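Local coordinates for WbbM protein (Klebsiella pneumoniae, PDB 6U4B) that is a bifunctional glycosyltransferase that polymerises O antigen, assembling as a trimer and holding magnesium in its glycosyltransferase family 8 region, at residues Val52-Ser57 with Gly65-Asp70; Ser198-Thr203 with Phe262-Ile267. All blocks are in the same frame, centred on the assembly; numbering follows the deposited sequence.

Contact 1 of 2, residues Val52-Ser57 with Gly65-Asp70; sequences VGKANS and GDDTGD
The carboxylate of Asp66 takes two successive backbone N-H groups of the facing turn, one on each oxygen. Gly53 N reaches OD2 of Asp66 at 2.7 Å, and Lys54 N reaches OD1 of the same carboxylate at 3.2 Å; both come on the syn side, the first tilted further out of the carboxylate plane. Gly53, with a positive phi of 63°, turns the chain out of strand 47-51 into the 3-10 segment 54-56. Val52 lies across the acid, its CB 3.6 Å from Asp66 OD2.

Lys54 passes aslant over the second acid, CG 3.8 Å from Asp67 OD2, while its CD rests 3.6 Å from Gly65 CA. A bend at the last torsion (chi4 -66°) sets the ammonium back toward two waters. One sits between Lys54 NZ and Asp67 OD1, 2.9 Å from the carboxylate oxygen; the other accepts from NZ and lies 2.8 Å from Asp67 OD2. Glu60 makes the direct salt bridge to this lysine.

In the second shell, Ser73 OG bonds both Asp66 OD1 and Ala55 N, and Thr83 OG1 from helix 82-91 bonds Asp66 OD2. Each oxygen of the buried Asp66 thus has a backbone and a hydroxyl partner, which fixes the rotation of the carboxylate; Lys54 and Asp67, partly exposed, are linked through water instead.

Contact 2 of 2, residues Ser198-Thr203 with Phe262-Ile267; sequences STAIKT and FNIYII
Thr203, which packs on Ile267 of the facing helix, also sends two donors back to one carbonyl of its own helix. Thr199 O accepts the backbone N of Thr203 at 2.9 Å and the hydroxyl OG1 of Thr203 at 2.8 Å, the two arriving from opposite faces of the carbonyl plane, with OG1 35° out of it. A weak bond with Gln271 NE2 also reaches this hydroxyl.

The motif is a helix-helix crossing in the DUF4422 part of the protein: helix 198-206 lies against helix 253-272, their local axes 8.5 Å apart and their directions at 122°, steep and nearer antiparallel than parallel. No hydrogen bond joins the two segments; the interface is largely aliphatic.

Residues three apart on each helix supply most of it, Ala200 and Thr203 from one side, Ile264 and Ile267 from the other. Chi1 of -59° in Thr203 keeps the hydroxyl beside the backbone N and puts the methyl anti to that N, facing the partner helix, CG2 to CG2 of Ile267 at 4.0 Å. The same Ile267 methyl is 4.1 Å from Ala200 CB. Ala200 brings its CB to 3.7 Å from Ile264 O, against the partner backbone.

Ile201 starts away from the partner helix, and its side chain also touches Ile187 and Val190 of helix 180-193, so that it joins three helices. The side chains of Ile264 and Ile267 also touch Phe204 of helix 198-206. Where the two backbones come nearest, Ile201 CG1 lies 3.7 Å from Ile264 CG2 and 4.1 Å from Ile264 CD1.

In the fold
Both contacts belong to the DUF4422 region, with centres 31 Å apart and nearest atoms about 17 Å apart, and neither lies at the magnesium site. Contact 1 ties together two parts of a single loop, between strand 47-51 and helix 76-79, only partly buried and polar; contact 2 joins two helices distant in sequence through buried aliphatic groups. Their places in the assembly also differ: in contact 1, Ala55 O and Asn56 OD1 bond Lys554 of a second subunit, whereas no other chain touches contact 2. In the loop, carboxylates and waters link the two segments; where helices already satisfy their own backbones, aliphatic carbons do the joining.

Contact 1 of 2, residues Val52-Ser57 with Gly65-Asp70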
ATOM      1  N   VAL A  52       7.469 -36.214  10.380  1.00 37.88           N
ATOM      2  CA  VAL A  52       8.877 -36.060  10.031  1.00 39.38           C
ATOM      3  C   VAL A  52       9.000 -35.159   8.810  1.00 44.54           C
ATOM      4  O   VAL A  52       8.115 -35.115   7.946  1.00 47.22           O
ATOM      5  CB  VAL A  52       9.552 -37.428   9.800  1.00 36.14           C
ATOM      6  CG1 VAL A  52       9.464 -38.272  11.060  1.00 36.07           C
ATOM      7  CG2 VAL A  52       8.936 -38.149   8.610  1.00 31.99           C
ATOM      8  N   GLY A  53      10.107 -34.422   8.743  1.00 36.96           N
ATOM      9  CA  GLY A  53      10.285 -33.452   7.676  1.00 41.16           C
ATOM     10  C   GLY A  53       9.267 -32.335   7.687  1.00 41.80           C
ATOM     11  O   GLY A  53       8.961 -31.770   6.632  1.00 42.00           O
ATOM     12  N   LYS A  54       8.729 -31.995   8.861  1.00 37.42           N
ATOM     13  CA  LYS A  54       7.704 -30.959   8.929  1.00 38.77           C
ATOM     14  C   LYS A  54       8.265 -29.580   8.608  1.00 41.70           C
ATOM     15  O   LYS A  54       7.518 -28.708   8.156  1.00 44.49           O
ATOM     16  CB  LYS A  54       7.043 -30.957  10.312  1.00 36.65           C
ATOM     17  CG  LYS A  54       5.811 -30.053  10.406  1.00 39.76           C
ATOM     18  CD  LYS A  54       5.077 -30.219  11.733  1.00 37.64           C
ATOM     19  CE  LYS A  54       3.786 -29.415  11.748  1.00 42.89           C
ATOM     20  NZ  LYS A  54       4.042 -27.949  11.715  1.00 52.40           N
ATOM     21  N   ALA A  55       9.568 -29.370   8.822  1.00 41.97           N
ATOM     22  CA  ALA A  55      10.188 -28.099   8.464  1.00 43.64           C
ATOM     23  C   ALA A  55      10.078 -27.802   6.973  1.00 38.70           C
ATOM     24  O   ALA A  55      10.124 -26.630   6.578  1.00 41.70           O
ATOM     25  CB  ALA A  55      11.659 -28.088   8.888  1.00 41.29           C
ATOM     26  N   ASN A  56       9.947 -28.828   6.139  1.00 41.56           N
ATOM     27  CA  ASN A  56       9.786 -28.641   4.705  1.00 45.79           C
ATOM     28  C   ASN A  56       8.329 -28.693   4.260  1.00 48.39           C
ATOM     29  O   ASN A  56       8.048 -28.510   3.071  1.00 50.37           O
ATOM     30  CB  ASN A  56      10.599 -29.692   3.941  1.00 43.93           C
ATOM     31  CG  ASN A  56      12.088 -29.610   4.236  1.00 49.01           C
ATOM     32  OD1 ASN A  56      12.585 -28.596   4.722  1.00 51.17           O
ATOM     33  ND2 ASN A  56      12.809 -30.688   3.937  1.00 49.81           N
ATOM     34  N   SER A  57       7.403 -28.937   5.180  1.00 42.73           N
ATOM     35  CA  SER A  57       5.986 -29.022   4.868  1.00 46.37           C
ATOM     36  C   SER A  57       5.259 -27.774   5.348  1.00 47.10           C
ATOM     37  O   SER A  57       5.597 -27.194   6.384  1.00 50.56           O
ATOM     38  CB  SER A  57       5.359 -30.265   5.508  1.00 41.74           C
ATOM     39  OG  SER A  57       3.941 -30.204   5.472  1.00 40.35           O
ATOM     40  N   GLY A  65       5.564 -32.255  15.026  1.00 42.06           N
ATOM     41  CA  GLY A  65       6.592 -32.464  14.033  1.00 41.93           C
ATOM     42  C   GLY A  65       7.937 -32.787  14.653  1.00 41.98           C
ATOM     43  O   GLY A  65       8.126 -32.780  15.867  1.00 38.41           O
ATOM     44  N   ASP A  66       8.895 -33.083  13.779  1.00 42.02           N
ATOM     45  CA  ASP A  66      10.281 -33.291  14.171  1.00 41.71           C
ATOM     46  C   ASP A  66      11.106 -32.010  14.083  1.00 42.32           C
ATOM     47  O   ASP A  66      12.338 -32.082  14.040  1.00 38.34           O
ATOM     48  CB  ASP A  66      10.920 -34.375  13.296  1.00 37.70           C
ATOM     49  CG  ASP A  66      10.921 -34.003  11.824  1.00 40.36           C
ATOM     50  OD1 ASP A  66      10.243 -33.019  11.453  1.00 38.42           O
ATOM     51  OD2 ASP A  66      11.600 -34.683  11.033  1.00 39.84           O
ATOM     52  N   ASP A  67      10.455 -30.840  14.057  1.00 43.81           N
ATOM     53  CA  ASP A  67      11.123 -29.586  13.725  1.00 45.12           C
ATOM     54  C   ASP A  67      11.091 -28.575  14.866  1.00 46.85           C
ATOM     55  O   ASP A  67      11.186 -27.369  14.615  1.00 49.99           O
ATOM     56  CB  ASP A  67      10.505 -28.977  12.462  1.00 46.32           C
ATOM     57  CG  ASP A  67       9.030 -28.681  12.624  1.00 51.13           C
ATOM     58  OD1 ASP A  67       8.388 -29.310  13.495  1.00 52.91           O
ATOM     59  OD2 ASP A  67       8.508 -27.826  11.878  1.00 53.19           O
ATOM     60  N   THR A  68      10.966 -29.029  16.109  1.00 49.72           N
ATOM     61  CA  THR A  68      11.023 -28.143  17.260  1.00 48.28           C
ATOM     62  C   THR A  68      12.302 -28.398  18.043  1.00 45.73           C
ATOM     63  O   THR A  68      12.857 -29.501  18.018  1.00 44.11           O
ATOM     64  CB  THR A  68       9.805 -28.324  18.168  1.00 50.89           C
ATOM     65  OG1 THR A  68       9.649 -29.711  18.495  1.00 53.74           O
ATOM     66  CG2 THR A  68       8.540 -27.807  17.482  1.00 44.74           C
ATOM     67  N   GLY A  69      12.771 -27.358  18.727  1.00 49.86           N
ATOM     68  CA  GLY A  69      14.021 -27.451  19.452  1.00 48.92           C
ATOM     69  C   GLY A  69      15.175 -27.821  18.537  1.00 46.83           C
ATOM     70  O   GLY A  69      15.212 -27.474  17.352  1.00 43.70           O
ATOM     71  N   ASP A  70      16.137 -28.547  19.103  1.00 52.09           N
ATOM     72  CA  ASP A  70      17.301 -29.024  18.359  1.00 50.58           C
ATOM     73  C   ASP A  70      16.869 -30.154  17.428  1.00 46.70           C
ATOM     74  O   ASP A  70      16.467 -31.226  17.888  1.00 44.36           O
ATOM     75  CB  ASP A  70      18.374 -29.487  19.340  1.00 53.91           C
ATOM     76  CG  ASP A  70      19.666 -29.888  18.658  1.00 52.79           C
ATOM     77  OD1 ASP A  70      19.775 -29.748  17.420  1.00 53.76           O
ATOM     78  OD2 ASP A  70      20.581 -30.345  19.374  1.00 54.15           O
TER
HETATM   79  O   HOH W   1       6.484 -26.540  10.342  1.00 40.13           O
HETATM   80  O   HOH W   2       5.940 -28.023  14.308  1.00 59.51           O

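Contact 2 of 2, residues Ser198-Thr203 with Phe262-Ile267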
ATOM      1  N   SER A 198      36.797 -52.191  13.929  1.00 58.42           N
ATOM      2  CA  SER A 198      37.276 -52.720  12.655  1.00 60.98           C
ATOM      3  C   SER A 198      36.821 -54.158  12.433  1.00 64.25           C
ATOM      4  O   SER A 198      36.434 -54.526  11.317  1.00 65.93           O
ATOM      5  CB  SER A 198      38.800 -52.624  12.587  1.00 65.47           C
ATOM      6  OG  SER A 198      39.408 -53.449  13.565  1.00 77.30           O
ATOM      7  N   THR A 199      36.853 -54.986  13.482  1.00 64.49           N
ATOM      8  CA  THR A 199      36.424 -56.375  13.338  1.00 61.90           C
ATOM      9  C   THR A 199      34.914 -56.471  13.148  1.00 58.52           C
ATOM     10  O   THR A 199      34.430 -57.322  12.391  1.00 56.28           O
ATOM     11  CB  THR A 199      36.870 -57.197  14.550  1.00 66.31           C
ATOM     12  OG1 THR A 199      38.298 -57.146  14.663  1.00 71.29           O
ATOM     13  CG2 THR A 199      36.436 -58.655  14.406  1.00 65.75           C
ATOM     14  N   ALA A 200      34.153 -55.604  13.821  1.00 53.33           N
ATOM     15  CA  ALA A 200      32.707 -55.591  13.628  1.00 56.60           C
ATOM     16  C   ALA A 200      32.343 -55.139  12.218  1.00 58.15           C
ATOM     17  O   ALA A 200      31.366 -55.623  11.635  1.00 55.11           O
ATOM     18  CB  ALA A 200      32.046 -54.689  14.668  1.00 54.72           C
ATOM     19  N   ILE A 201      33.120 -54.209  11.657  1.00 58.56           N
ATOM     20  CA  ILE A 201      32.896 -53.781  10.277  1.00 52.83           C
ATOM     21  C   ILE A 201      33.133 -54.940   9.318  1.00 53.42           C
ATOM     22  O   ILE A 201      32.343 -55.180   8.395  1.00 49.60           O
ATOM     23  CB  ILE A 201      33.794 -52.580   9.933  1.00 50.81           C
ATOM     24  CG1 ILE A 201      33.433 -51.373  10.802  1.00 45.96           C
ATOM     25  CG2 ILE A 201      33.684 -52.235   8.455  1.00 51.59           C
ATOM     26  CD1 ILE A 201      34.441 -50.243  10.717  1.00 46.02           C
ATOM     27  N   LYS A 202      34.232 -55.675   9.522  1.00 51.53           N
ATOM     28  CA  LYS A 202      34.537 -56.814   8.662  1.00 58.06           C
ATOM     29  C   LYS A 202      33.473 -57.897   8.776  1.00 56.97           C
ATOM     30  O   LYS A 202      33.087 -58.507   7.772  1.00 57.12           O
ATOM     31  CB  LYS A 202      35.905 -57.399   9.015  1.00 63.73           C
ATOM     32  CG  LYS A 202      37.089 -56.499   8.737  1.00 70.35           C
ATOM     33  CD  LYS A 202      38.382 -57.272   8.946  1.00 72.92           C
ATOM     34  CE  LYS A 202      39.597 -56.391   8.748  1.00 75.39           C
ATOM     35  NZ  LYS A 202      39.697 -55.339   9.794  1.00 76.49           N
ATOM     36  N   THR A 203      33.001 -58.160   9.997  1.00 55.80           N
ATOM     37  CA  THR A 203      32.011 -59.211  10.207  1.00 60.09           C
ATOM     38  C   THR A 203      30.733 -58.921   9.432  1.00 54.19           C
ATOM     39  O   THR A 203      30.208 -59.790   8.725  1.00 51.51           O
ATOM     40  CB  THR A 203      31.710 -59.355  11.700  1.00 60.30           C
ATOM     41  OG1 THR A 203      32.914 -59.673  12.406  1.00 63.43           O
ATOM     42  CG2 THR A 203      30.683 -60.454  11.935  1.00 57.90           C
ATOM     43  N   PHE A 262      23.889 -49.385  11.749  1.00 45.04           N
ATOM     44  CA  PHE A 262      23.087 -50.019  12.790  1.00 45.29           C
ATOM     45  C   PHE A 262      23.561 -51.445  13.053  1.00 44.05           C
ATOM     46  O   PHE A 262      23.721 -51.862  14.207  1.00 41.50           O
ATOM     47  CB  PHE A 262      21.615 -49.990  12.371  1.00 46.32           C
ATOM     48  CG  PHE A 262      20.657 -50.466  13.429  1.00 49.98           C
ATOM     49  CD1 PHE A 262      20.659 -49.906  14.695  1.00 52.66           C
ATOM     50  CD2 PHE A 262      19.725 -51.452  13.142  1.00 53.88           C
ATOM     51  CE1 PHE A 262      19.768 -50.339  15.662  1.00 52.42           C
ATOM     52  CE2 PHE A 262      18.833 -51.888  14.102  1.00 52.58           C
ATOM     53  CZ  PHE A 262      18.855 -51.330  15.364  1.00 52.96           C
ATOM     54  N   ASN A 263      23.810 -52.204  11.983  1.00 41.81           N
ATOM     55  CA  ASN A 263      24.292 -53.575  12.128  1.00 44.91           C
ATOM     56  C   ASN A 263      25.710 -53.613  12.685  1.00 45.88           C
ATOM     57  O   ASN A 263      26.017 -54.439  13.553  1.00 48.81           O
ATOM     58  CB  ASN A 263      24.233 -54.292  10.782  1.00 44.57           C
ATOM     59  CG  ASN A 263      22.819 -54.633  10.365  1.00 50.10           C
ATOM     60  OD1 ASN A 263      22.325 -55.727  10.647  1.00 49.91           O
ATOM     61  ND2 ASN A 263      22.157 -53.702   9.690  1.00 45.58           N
ATOM     62  N   ILE A 264      26.591 -52.743  12.185  1.00 47.64           N
ATOM     63  CA  ILE A 264      27.963 -52.698  12.685  1.00 46.15           C
ATOM     64  C   ILE A 264      27.973 -52.418  14.181  1.00 45.78           C
ATOM     65  O   ILE A 264      28.751 -53.017  14.937  1.00 47.92           O
ATOM     66  CB  ILE A 264      28.778 -51.651  11.901  1.00 47.83           C
ATOM     67  CG1 ILE A 264      28.923 -52.076  10.436  1.00 47.32           C
ATOM     68  CG2 ILE A 264      30.138 -51.430  12.545  1.00 47.42           C
ATOM     69  CD1 ILE A 264      29.541 -51.018   9.549  1.00 43.12           C
ATOM     70  N   TYR A 265      27.095 -51.521  14.636  1.00 46.05           N
ATOM     71  CA  TYR A 265      27.036 -51.184  16.054  1.00 45.17           C
ATOM     72  C   TYR A 265      26.545 -52.360  16.890  1.00 47.82           C
ATOM     73  O   TYR A 265      27.101 -52.642  17.957  1.00 52.75           O
ATOM     74  CB  TYR A 265      26.136 -49.964  16.261  1.00 40.94           C
ATOM     75  CG  TYR A 265      25.933 -49.589  17.711  1.00 45.05           C
ATOM     76  CD1 TYR A 265      26.858 -48.799  18.382  1.00 47.58           C
ATOM     77  CD2 TYR A 265      24.814 -50.022  18.410  1.00 48.72           C
ATOM     78  CE1 TYR A 265      26.675 -48.455  19.709  1.00 49.96           C
ATOM     79  CE2 TYR A 265      24.624 -49.685  19.736  1.00 49.92           C
ATOM     80  CZ  TYR A 265      25.555 -48.902  20.380  1.00 52.68           C
ATOM     81  OH  TYR A 265      25.361 -48.564  21.701  1.00 56.46           O
ATOM     82  N   ILE A 266      25.501 -53.054  16.426  1.00 47.99           N
ATOM     83  CA  ILE A 266      24.964 -54.182  17.181  1.00 51.47           C
ATOM     84  C   ILE A 266      25.979 -55.314  17.254  1.00 52.80           C
ATOM     85  O   ILE A 266      26.178 -55.917  18.316  1.00 52.86           O
ATOM     86  CB  ILE A 266      23.635 -54.655  16.563  1.00 51.96           C
ATOM     87  CG1 ILE A 266      22.534 -53.621  16.799  1.00 51.27           C
ATOM     88  CG2 ILE A 266      23.226 -56.010  17.132  1.00 55.68           C
ATOM     89  CD1 ILE A 266      21.200 -54.006  16.205  1.00 53.27           C
ATOM     90  N   ILE A 267      26.640 -55.616  16.134  1.00 52.78           N
ATOM     91  CA  ILE A 267      27.613 -56.706  16.109  1.00 57.93           C
ATOM     92  C   ILE A 267      28.749 -56.428  17.083  1.00 57.40           C
ATOM     93  O   ILE A 267      29.248 -57.341  17.755  1.00 59.57           O
ATOM     94  CB  ILE A 267      28.125 -56.921  14.671  1.00 58.19           C
ATOM     95  CG1 ILE A 267      27.013 -57.508  13.797  1.00 56.18           C
ATOM     96  CG2 ILE A 267      29.357 -57.819  14.658  1.00 56.30           C
ATOM     97  CD1 ILE A 267      27.382 -57.626  12.340  1.00 55.84           C
TER